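Long-range contact in Glucanase/chitosanase (Paenibacillus fukuinensis, PDB 4ZY9), which probably hydrolyses glycosidic bonds in chitosan and glucan, the chain here being a chitosan-binding CBM32 module of the larger enzyme: residues K13-A27 against R38-V52. The protein carries 1 engineered substitution. Sequence-based numbering, arbitrary orientation.
Sequences KTATASSIEGAGFEA and RWASAEGVDPQWIYV
W49 lays one indole face over the A17-S18 backbone, with S18 CB 3.6 Å from its five-membered ring centroid in a CH-pi contact and T16 CG2 at the ring edge. T16 CB makes a second CH-pi contact, over one face of Y51. Each aromatic CG lies between backbone N and carbonyl carbon (chi1 59° and 67°), turning both rings over strand 14-17. Replacing W49 by an alanine would probably uncover that backbone and leave S18 CB without its aromatic partner. W39 has I50 CD1 and S41 N, of its own segment, over opposite faces near the rim, and its NE1 donates in the ring plane to S19 O (3.0 Å). F25 CE1 meets a face of the R38 guanidinium, the planes inclined at 57°, and R38 NH1 hydrogen-bonds to S129 OG. S18 OG accepts a hydrogen bond from W49 N and S19 OG one from A42 N, tying the chain after strand 14-17 to both ends of residues 42-49. Reciprocal T16-Y51 backbone hydrogen bonds zip outermost strand 14-17 antiparallel to 48-54 in this β-sandwich. Strand 114-122 flanks 48-54, R116 making a cation-pi contact with W49 and the H118 ring meeting its indole, while I50 packs against L130 and F133 of strand 129-136.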
loop_
_atom_site.group_PDB
_atom_site.type_symbol
_atom_site.label_atom_id
_atom_site.label_comp_id
_atom_site.label_asym_id
_atom_site.label_seq_id
_atom_site.Cartn_x
_atom_site.Cartn_y
_atom_site.Cartn_z
ATOM N N LYS A 13 0.261 10.099 -6.890
ATOM C CA LYS A 13 1.193 9.370 -7.709
ATOM C C LYS A 13 0.489 8.165 -8.305
ATOM O O LYS A 13 -0.568 7.750 -7.867
ATOM C CB LYS A 13 2.331 8.891 -6.880
ATOM C CG LYS A 13 3.205 9.969 -6.303
ATOM C CD LYS A 13 3.851 10.840 -7.368
ATOM C CE LYS A 13 5.026 11.563 -6.829
ATOM N NZ LYS A 13 4.439 12.570 -5.962
ATOM N N THR A 14 1.074 7.610 -9.371
ATOM C CA THR A 14 0.421 6.471 -10.089
ATOM C C THR A 14 0.571 5.185 -9.255
ATOM O O THR A 14 1.628 4.861 -8.776
ATOM C CB THR A 14 1.180 6.279 -11.427
ATOM O OG1 THR A 14 1.180 7.515 -12.185
ATOM C CG2 THR A 14 0.551 5.169 -12.274
ATOM N N ALA A 15 -0.525 4.505 -9.188
ATOM C CA ALA A 15 -0.603 3.296 -8.397
ATOM C C ALA A 15 -0.999 2.072 -9.219
ATOM O O ALA A 15 -1.746 2.253 -10.233
ATOM C CB ALA A 15 -1.549 3.415 -7.177
ATOM N N THR A 16 -0.613 0.911 -8.806
ATOM C CA THR A 16 -0.828 -0.369 -9.476
ATOM C C THR A 16 -1.282 -1.362 -8.472
ATOM O O THR A 16 -0.582 -1.442 -7.431
ATOM C CB THR A 16 0.483 -0.784 -10.159
ATOM O OG1 THR A 16 0.898 0.288 -11.042
ATOM C CG2 THR A 16 0.305 -2.005 -10.935
ATOM N N ALA A 17 -2.227 -2.190 -8.732
ATOM C CA ALA A 17 -2.683 -3.237 -7.803
ATOM C C ALA A 17 -2.781 -4.559 -8.435
ATOM O O ALA A 17 -2.938 -4.651 -9.713
ATOM C CB ALA A 17 -4.015 -2.890 -7.141
ATOM N N SER A 18 -2.816 -5.600 -7.726
ATOM C CA SER A 18 -3.014 -6.909 -8.256
ATOM C C SER A 18 -4.433 -7.066 -8.835
ATOM O O SER A 18 -4.583 -7.809 -9.849
ATOM C CB SER A 18 -2.940 -7.938 -7.099
ATOM O OG SER A 18 -3.687 -7.509 -5.990
ATOM N N SER A 19 -5.446 -6.430 -8.350
ATOM C CA SER A 19 -6.807 -6.513 -8.861
ATOM C C SER A 19 -7.566 -5.316 -8.308
ATOM O O SER A 19 -7.106 -4.672 -7.275
ATOM C CB SER A 19 -7.516 -7.775 -8.496
ATOM O OG SER A 19 -7.753 -7.852 -7.124
ATOM N N ILE A 20 -8.740 -5.057 -8.862
ATOM C CA ILE A 20 -9.643 -4.098 -8.322
ATOM C C ILE A 20 -11.033 -4.718 -8.295
ATOM O O ILE A 20 -11.353 -5.626 -9.124
ATOM C CB ILE A 20 -9.688 -2.727 -9.077
ATOM C CG1 ILE A 20 -10.264 -2.894 -10.499
ATOM C CG2 ILE A 20 -8.284 -2.085 -9.051
ATOM C CD1 ILE A 20 -10.408 -1.560 -11.117
ATOM N N GLU A 21 -11.879 -4.290 -7.424
ATOM C CA GLU A 21 -13.212 -4.805 -7.286
ATOM C C GLU A 21 -14.030 -4.433 -8.511
ATOM O O GLU A 21 -14.876 -5.322 -8.933
ATOM C CB GLU A 21 -13.884 -4.261 -6.017
ATOM C CG GLU A 21 -15.204 -4.959 -5.676
ATOM C CD GLU A 21 -15.898 -4.211 -4.568
ATOM O OE1 GLU A 21 -16.977 -3.558 -4.735
ATOM O OE2 GLU A 21 -15.378 -4.231 -3.475
ATOM N N GLY A 22 -13.853 -3.266 -9.061
ATOM C CA GLY A 22 -14.635 -2.725 -10.220
ATOM C C GLY A 22 -14.259 -1.293 -10.360
ATOM O O GLY A 22 -13.513 -0.728 -9.546
ATOM N N ALA A 23 -14.892 -0.632 -11.326
ATOM C CA ALA A 23 -14.828 0.769 -11.459
ATOM C C ALA A 23 -15.224 1.514 -10.223
ATOM O O ALA A 23 -16.226 1.210 -9.612
ATOM C CB ALA A 23 -15.661 1.238 -12.659
ATOM N N GLY A 24 -14.422 2.464 -9.878
ATOM C CA GLY A 24 -14.594 3.228 -8.744
ATOM C C GLY A 24 -13.702 2.781 -7.549
ATOM O O GLY A 24 -13.612 3.551 -6.547
ATOM N N PHE A 25 -12.976 1.697 -7.710
ATOM C CA PHE A 25 -12.105 1.102 -6.640
ATOM C C PHE A 25 -10.714 0.928 -7.139
ATOM O O PHE A 25 -9.971 0.053 -6.648
ATOM C CB PHE A 25 -12.730 -0.212 -6.204
ATOM C CG PHE A 25 -14.059 0.001 -5.515
ATOM C CD1 PHE A 25 -14.089 0.620 -4.277
ATOM C CD2 PHE A 25 -15.282 -0.358 -6.096
ATOM C CE1 PHE A 25 -15.300 0.852 -3.605
ATOM C CE2 PHE A 25 -16.460 -0.190 -5.387
ATOM C CZ PHE A 25 -16.474 0.380 -4.165
ATOM N N GLU A 26 -10.328 1.767 -8.073
ATOM C CA GLU A 26 -9.002 1.724 -8.679
ATOM C C GLU A 26 -7.892 1.938 -7.623
ATOM O O GLU A 26 -8.093 2.589 -6.577
ATOM C CB GLU A 26 -8.852 2.806 -9.749
ATOM C CG GLU A 26 -9.752 2.643 -10.977
ATOM C CD GLU A 26 -11.201 3.087 -10.719
ATOM O OE1 GLU A 26 -11.496 3.767 -9.741
ATOM O OE2 GLU A 26 -12.101 2.713 -11.576
ATOM N N ALA A 27 -6.737 1.415 -7.929
ATOM C CA ALA A 27 -5.560 1.568 -7.025
ATOM C C ALA A 27 -5.296 3.029 -6.718
ATOM O O ALA A 27 -4.968 3.357 -5.570
ATOM C CB ALA A 27 -4.359 0.923 -7.685
ATOM N N ARG A 38 -11.631 4.737 -1.967
ATOM C CA ARG A 38 -10.686 3.648 -1.603
ATOM C C ARG A 38 -10.384 2.759 -2.785
ATOM O O ARG A 38 -11.230 2.583 -3.684
ATOM C CB ARG A 38 -11.331 2.823 -0.467
ATOM C CG ARG A 38 -12.702 2.155 -0.764
ATOM C CD ARG A 38 -13.276 1.624 0.482
ATOM N NE ARG A 38 -14.648 1.166 0.223
ATOM C CZ ARG A 38 -15.014 -0.067 -0.090
ATOM N NH1 ARG A 38 -14.132 -1.075 -0.053
ATOM N NH2 ARG A 38 -16.286 -0.350 -0.315
ATOM N N TRP A 39 -9.166 2.221 -2.779
ATOM C CA TRP A 39 -8.900 0.998 -3.535
ATOM C C TRP A 39 -9.604 -0.143 -2.842
ATOM O O TRP A 39 -9.580 -0.241 -1.601
ATOM C CB TRP A 39 -7.393 0.724 -3.545
ATOM C CG TRP A 39 -7.056 -0.623 -4.007
ATOM C CD1 TRP A 39 -7.284 -1.141 -5.332
ATOM C CD2 TRP A 39 -6.435 -1.686 -3.277
ATOM N NE1 TRP A 39 -6.847 -2.419 -5.376
ATOM C CE2 TRP A 39 -6.303 -2.809 -4.163
ATOM C CE3 TRP A 39 -5.958 -1.837 -1.961
ATOM C CZ2 TRP A 39 -5.659 -3.981 -3.819
ATOM C CZ3 TRP A 39 -5.385 -2.994 -1.604
ATOM C CH2 TRP A 39 -5.228 -4.069 -2.513
ATOM N N ALA A 40 -10.145 -1.063 -3.620
ATOM C CA ALA A 40 -10.620 -2.368 -3.064
ATOM C C ALA A 40 -10.202 -3.412 -4.101
ATOM O O ALA A 40 -10.437 -3.197 -5.327
ATOM C CB ALA A 40 -12.124 -2.363 -2.868
ATOM N N SER A 41 -9.651 -4.503 -3.657
ATOM C CA SER A 41 -9.225 -5.594 -4.556
ATOM C C SER A 41 -10.423 -6.450 -4.911
ATOM O O SER A 41 -11.513 -6.356 -4.341
ATOM C CB SER A 41 -8.210 -6.496 -3.751
ATOM O OG SER A 41 -8.792 -7.268 -2.777
ATOM N N ALA A 42 -10.180 -7.421 -5.816
ATOM C CA ALA A 42 -11.130 -8.501 -5.923
ATOM C C ALA A 42 -11.305 -9.197 -4.639
ATOM O O ALA A 42 -10.354 -9.244 -3.846
ATOM C CB ALA A 42 -10.687 -9.494 -7.001
ATOM N N GLU A 43 -12.454 -9.794 -4.377
ATOM C CA GLU A 43 -12.722 -10.417 -3.133
ATOM C C GLU A 43 -12.471 -11.931 -3.170
ATOM O O GLU A 43 -12.600 -12.585 -4.250
ATOM C CB GLU A 43 -14.175 -10.175 -2.708
ATOM C CG GLU A 43 -14.646 -8.703 -2.722
ATOM C CD GLU A 43 -16.152 -8.473 -2.366
ATOM O OE1 GLU A 43 -16.923 -8.921 -3.251
ATOM O OE2 GLU A 43 -16.604 -7.894 -1.275
ATOM N N GLY A 44 -12.234 -12.500 -2.027
ATOM C CA GLY A 44 -12.145 -13.956 -1.902
ATOM C C GLY A 44 -10.839 -14.621 -2.272
ATOM O O GLY A 44 -10.781 -15.865 -2.305
ATOM N N VAL A 45 -9.779 -13.893 -2.542
ATOM C CA VAL A 45 -8.593 -14.432 -3.111
ATOM C C VAL A 45 -7.369 -13.789 -2.523
ATOM O O VAL A 45 -7.219 -12.540 -2.464
ATOM C CB VAL A 45 -8.516 -14.163 -4.620
ATOM C CG1 VAL A 45 -7.208 -14.536 -5.252
ATOM C CG2 VAL A 45 -9.628 -14.793 -5.432
ATOM N N ASP A 46 -6.460 -14.635 -2.015
ATOM C CA ASP A 46 -5.165 -14.221 -1.487
ATOM C C ASP A 46 -4.069 -14.627 -2.409
ATOM O O ASP A 46 -4.203 -15.743 -3.046
ATOM C CB ASP A 46 -4.945 -14.898 -0.116
ATOM C CG ASP A 46 -6.034 -14.527 0.854
ATOM O OD1 ASP A 46 -6.284 -13.303 1.047
ATOM O OD2 ASP A 46 -6.684 -15.416 1.409
ATOM N N PRO A 47 -2.985 -13.928 -2.561
ATOM C CA PRO A 47 -2.733 -12.607 -1.955
ATOM C C PRO A 47 -3.306 -11.506 -2.795
ATOM O O PRO A 47 -3.824 -11.705 -3.900
ATOM C CB PRO A 47 -1.186 -12.522 -1.977
ATOM C CG PRO A 47 -0.826 -13.193 -3.342
ATOM C CD PRO A 47 -1.856 -14.332 -3.441
ATOM N N GLN A 48 -3.253 -10.285 -2.315
ATOM C CA GLN A 48 -3.468 -9.071 -3.077
ATOM C C GLN A 48 -2.449 -8.053 -2.747
ATOM O O GLN A 48 -1.850 -8.107 -1.663
ATOM C CB GLN A 48 -4.871 -8.485 -2.876
ATOM C CG GLN A 48 -5.968 -9.455 -3.178
ATOM C CD GLN A 48 -6.178 -9.821 -4.653
ATOM O OE1 GLN A 48 -6.847 -10.887 -4.930
ATOM N NE2 GLN A 48 -5.829 -8.991 -5.548
ATOM N N TRP A 49 -2.210 -7.090 -3.550
ATOM C CA TRP A 49 -1.136 -6.052 -3.336
ATOM C C TRP A 49 -1.468 -4.789 -4.012
ATOM O O TRP A 49 -2.244 -4.775 -5.017
ATOM C CB TRP A 49 0.258 -6.627 -3.685
ATOM C CG TRP A 49 0.408 -7.121 -5.090
ATOM C CD1 TRP A 49 0.387 -8.436 -5.475
ATOM C CD2 TRP A 49 0.507 -6.351 -6.285
ATOM N NE1 TRP A 49 0.510 -8.553 -6.807
ATOM C CE2 TRP A 49 0.633 -7.318 -7.377
ATOM C CE3 TRP A 49 0.591 -5.024 -6.559
ATOM C CZ2 TRP A 49 0.739 -6.920 -8.717
ATOM C CZ3 TRP A 49 0.641 -4.634 -7.969
ATOM C CH2 TRP A 49 0.743 -5.574 -8.967
ATOM N N ILE A 50 -0.838 -3.704 -3.577
ATOM C CA ILE A 50 -0.927 -2.436 -4.204
ATOM C C ILE A 50 0.383 -1.741 -4.043
ATOM O O ILE A 50 0.957 -1.782 -2.920
ATOM C CB ILE A 50 -2.105 -1.604 -3.632
ATOM C CG1 ILE A 50 -2.224 -0.233 -4.323
ATOM C CG2 ILE A 50 -2.029 -1.464 -2.110
ATOM C CD1 ILE A 50 -3.548 0.382 -4.088
ATOM N N TYR A 51 0.908 -1.088 -5.051
ATOM C CA TYR A 51 2.093 -0.294 -4.924
ATOM C C TYR A 51 1.921 1.048 -5.562
ATOM O O TYR A 51 1.017 1.268 -6.424
ATOM C CB TYR A 51 3.421 -0.943 -5.455
ATOM C CG TYR A 51 3.533 -1.174 -6.930
ATOM C CD1 TYR A 51 3.825 -0.156 -7.824
ATOM C CD2 TYR A 51 3.422 -2.418 -7.455
ATOM C CE1 TYR A 51 4.013 -0.422 -9.181
ATOM C CE2 TYR A 51 3.617 -2.680 -8.832
ATOM C CZ TYR A 51 3.899 -1.653 -9.615
ATOM O OH TYR A 51 4.105 -1.926 -10.986
ATOM N N VAL A 52 2.734 2.014 -5.162
ATOM C CA VAL A 52 2.831 3.367 -5.701
ATOM C C VAL A 52 4.174 3.582 -6.309
ATOM O O VAL A 52 5.177 3.153 -5.786
ATOM C CB VAL A 52 2.470 4.428 -4.649
ATOM C CG1 VAL A 52 3.381 4.417 -3.469
ATOM C CG2 VAL A 52 2.327 5.785 -5.272
HETATM O O HOH W 1 -13.367 -5.660 -2.393
HETATM O O HOH W 2 -15.926 -3.144 -1.145
HETATM O O HOH W 3 -13.807 4.526 -3.872
#